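Local structure of specific mitochondrial acyl carrier protein (3CE7) at residues Gly26-Phe31 / Glu36-Ser41. The protein belongs to the acyl carrier protein family and may take part in mitochondrial fatty acid synthesis, although its phosphopantetheine attachment is uncertain. Numbering follows the deposited sequence.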
ATOM      1  N   GLY A  26      -6.875   5.189   0.021  1.00 16.69           N
ATOM      2  CA  GLY A  26      -6.962   6.427  -0.772  1.00 17.02           C
ATOM      3  C   GLY A  26      -5.790   6.619  -1.720  1.00 17.45           C
ATOM      4  O   GLY A  26      -5.970   7.022  -2.881  1.00 17.92           O
ATOM      5  N   MET A  27      -4.586   6.326  -1.237  1.00 17.84           N
ATOM      6  CA  MET A  27      -3.381   6.423  -2.070  1.00 17.99           C
ATOM      7  C   MET A  27      -3.456   5.454  -3.245  1.00 18.20           C
ATOM      8  O   MET A  27      -3.098   5.802  -4.377  1.00 17.97           O
ATOM      9  CB  MET A  27      -2.134   6.087  -1.257  1.00 18.88           C
ATOM     10  CG  MET A  27      -1.775   7.114  -0.210  1.00 19.06           C
ATOM     11  SD  MET A  27      -0.389   6.556   0.801  1.00 19.12           S
ATOM     12  CE  MET A  27       0.895   6.309  -0.409  1.00 20.67           C
ATOM     13  N   CYS A  28      -3.893   4.228  -2.951  1.00 17.26           N
ATOM     14  CA  CYS A  28      -3.949   3.174  -3.948  1.00 17.55           C
ATOM     15  C   CYS A  28      -4.937   3.540  -5.046  1.00 17.31           C
ATOM     16  O   CYS A  28      -4.688   3.271  -6.217  1.00 16.89           O
ATOM     17  CB  CYS A  28      -4.367   1.860  -3.308  1.00 16.94           C
ATOM     18  SG  CYS A  28      -4.482   0.478  -4.502  1.00 18.36           S
ATOM     19  N   GLN A  29      -6.051   4.155  -4.659  1.00 17.69           N
ATOM     20  CA  GLN A  29      -7.090   4.523  -5.622  1.00 18.41           C
ATOM     21  C   GLN A  29      -6.574   5.436  -6.734  1.00 19.13           C
ATOM     22  O   GLN A  29      -7.076   5.389  -7.854  1.00 19.42           O
ATOM     23  CB  GLN A  29      -8.298   5.138  -4.909  1.00 18.42           C
ATOM     24  CG  GLN A  29      -9.133   4.077  -4.171  1.00 18.24           C
ATOM     25  CD  GLN A  29     -10.160   4.669  -3.213  1.00 19.10           C
ATOM     26  OE1 GLN A  29     -10.028   5.799  -2.749  1.00 22.88           O
ATOM     27  NE2 GLN A  29     -11.190   3.884  -2.902  1.00 19.72           N
ATOM     28  N   LYS A  30      -5.557   6.243  -6.430  1.00 19.98           N
ATOM     29  CA  LYS A  30      -4.988   7.157  -7.427  1.00 20.88           C
ATOM     30  C   LYS A  30      -4.273   6.400  -8.551  1.00 21.13           C
ATOM     31  O   LYS A  30      -4.091   6.930  -9.654  1.00 22.21           O
ATOM     32  CB  LYS A  30      -4.021   8.159  -6.778  1.00 21.56           C
ATOM     33  CG  LYS A  30      -4.534   8.851  -5.513  1.00 23.91           C
ATOM     34  CD  LYS A  30      -5.687   9.801  -5.772  1.00 27.30           C
ATOM     35  CE  LYS A  30      -5.918  10.709  -4.564  1.00 29.53           C
ATOM     36  NZ  LYS A  30      -7.332  11.172  -4.494  1.00 31.43           N
ATOM     37  N   PHE A  31      -3.881   5.157  -8.277  1.00 20.46           N
ATOM     38  CA  PHE A  31      -3.215   4.311  -9.268  1.00 20.66           C
ATOM     39  C   PHE A  31      -4.213   3.661 -10.227  1.00 21.08           C
ATOM     40  O   PHE A  31      -3.824   3.130 -11.270  1.00 21.82           O
ATOM     41  CB  PHE A  31      -2.430   3.195  -8.581  1.00 20.81           C
ATOM     42  CG  PHE A  31      -1.075   3.608  -8.055  1.00 19.82           C
ATOM     43  CD1 PHE A  31      -0.955   4.588  -7.066  1.00 21.04           C
ATOM     44  CD2 PHE A  31       0.075   2.967  -8.511  1.00 21.97           C
ATOM     45  CE1 PHE A  31       0.297   4.945  -6.567  1.00 20.58           C
ATOM     46  CE2 PHE A  31       1.330   3.320  -8.022  1.00 22.36           C
ATOM     47  CZ  PHE A  31       1.434   4.318  -7.040  1.00 21.61           C
ATOM     48  N   GLU A  36     -12.833   1.525 -10.486  1.00 25.33           N
ATOM     49  CA  GLU A  36     -12.245   0.290  -9.955  1.00 24.80           C
ATOM     50  C   GLU A  36     -12.370   0.298  -8.441  1.00 23.81           C
ATOM     51  O   GLU A  36     -12.121   1.323  -7.801  1.00 24.24           O
ATOM     52  CB  GLU A  36     -10.769   0.173 -10.363  1.00 25.25           C
ATOM     53  CG  GLU A  36     -10.120  -1.155 -10.049  1.00 26.75           C
ATOM     54  CD  GLU A  36     -10.442  -2.251 -11.055  1.00 28.73           C
ATOM     55  OE1 GLU A  36     -11.137  -1.984 -12.070  1.00 31.57           O
ATOM     56  OE2 GLU A  36      -9.992  -3.388 -10.815  1.00 28.11           O
ATOM     57  N   LYS A  37     -12.745  -0.844  -7.869  1.00 22.47           N
ATOM     58  CA  LYS A  37     -12.954  -0.944  -6.430  1.00 21.73           C
ATOM     59  C   LYS A  37     -11.802  -1.654  -5.734  1.00 20.40           C
ATOM     60  O   LYS A  37     -11.387  -2.740  -6.146  1.00 20.72           O
ATOM     61  CB  LYS A  37     -14.285  -1.648  -6.134  1.00 21.79           C
ATOM     62  CG  LYS A  37     -15.501  -0.764  -6.459  1.00 22.52           C
ATOM     63  CD  LYS A  37     -16.830  -1.528  -6.392  1.00 23.77           C
ATOM     64  CE  LYS A  37     -17.027  -2.428  -7.595  1.00 27.29           C
ATOM     65  NZ  LYS A  37     -18.336  -3.167  -7.546  1.00 29.09           N
ATOM     66  N   VAL A  38     -11.295  -1.039  -4.669  1.00 19.04           N
ATOM     67  CA  VAL A  38     -10.219  -1.647  -3.896  1.00 17.91           C
ATOM     68  C   VAL A  38     -10.560  -1.619  -2.405  1.00 17.99           C
ATOM     69  O   VAL A  38     -11.030  -0.606  -1.890  1.00 18.20           O
ATOM     70  CB  VAL A  38      -8.853  -0.944  -4.175  1.00 18.21           C
ATOM     71  CG1 VAL A  38      -8.913   0.547  -3.825  1.00 18.02           C
ATOM     72  CG2 VAL A  38      -7.721  -1.634  -3.427  1.00 18.09           C
ATOM     73  N   THR A  39     -10.349  -2.751  -1.736  1.00 17.42           N
ATOM     74  CA  THR A  39     -10.502  -2.845  -0.286  1.00 17.75           C
ATOM     75  C   THR A  39      -9.176  -3.303   0.323  1.00 17.24           C
ATOM     76  O   THR A  39      -8.266  -3.729  -0.407  1.00 17.76           O
ATOM     77  CB  THR A  39     -11.575  -3.869   0.110  1.00 17.91           C
ATOM     78  OG1 THR A  39     -11.061  -5.187  -0.114  1.00 18.19           O
ATOM     79  CG2 THR A  39     -12.865  -3.648  -0.679  1.00 18.81           C
ATOM     80  N   PRO A  40      -9.044  -3.233   1.664  1.00 17.46           N
ATOM     81  CA  PRO A  40      -7.758  -3.658   2.236  1.00 17.47           C
ATOM     82  C   PRO A  40      -7.409  -5.131   1.968  1.00 17.83           C
ATOM     83  O   PRO A  40      -6.231  -5.489   1.973  1.00 18.29           O
ATOM     84  CB  PRO A  40      -7.937  -3.406   3.736  1.00 17.55           C
ATOM     85  CG  PRO A  40      -9.037  -2.380   3.818  1.00 17.63           C
ATOM     86  CD  PRO A  40      -9.969  -2.744   2.704  1.00 17.83           C
ATOM     87  N   SER A  41      -8.408  -5.973   1.725  1.00 18.52           N
ATOM     88  CA  SER A  41      -8.132  -7.389   1.481  1.00 19.53           C
ATOM     89  C   SER A  41      -8.041  -7.764  -0.005  1.00 19.47           C
ATOM     90  O   SER A  41      -7.747  -8.920  -0.340  1.00 19.45           O
ATOM     91  CB  SER A  41      -9.166  -8.266   2.188  1.00 20.62           C
ATOM     92  OG  SER A  41     -10.448  -8.003   1.662  1.00 23.62           O
TER
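Val38 reaches across to the last turn of helix 17-29 with both methyl groups, one for each of two consecutive residues. CG1 meets the aliphatic part of Gln29, lying 3.6 Å from Gln29 CG, while CG2 sits 4.0 Å from Cys28 SG. The valine fork is turned so that CG1 stands between its own backbone N and carbonyl carbon (chi1 59°), which leaves CG2 anti to the N and facing the sulfur. Cys28 answers with SG swung anti to its backbone N (chi1 179°), and its CB already points at the 36-41 segment. Gln29 leaves the helix at an angle to that segment; its chain, extended beyond CG, lies at a slant to the valine, and the amide NE2 ends 4.1 Å from Val38 CG1. No hydrogen bond joins the two segments. This is the small four-helix fold of acyl carrier proteins, and the contact lies where the long loop between helix 17-29 and helix 57-71 doubles back along the end of the helix it has just left. Cys28 is buried while Gln29 is exposed, and Val38 touches both. Leu86, at the start of helix 86-98, touches both Cys28 and Val38, and Leu32 and Leu47 also pack on the valine. Further along the loop the chain turns: Ser41 N gives a weak bond to Thr39 OG1 at 3.3 Å, bent to 135°, while Thr39 N bonds to Ser42 OG.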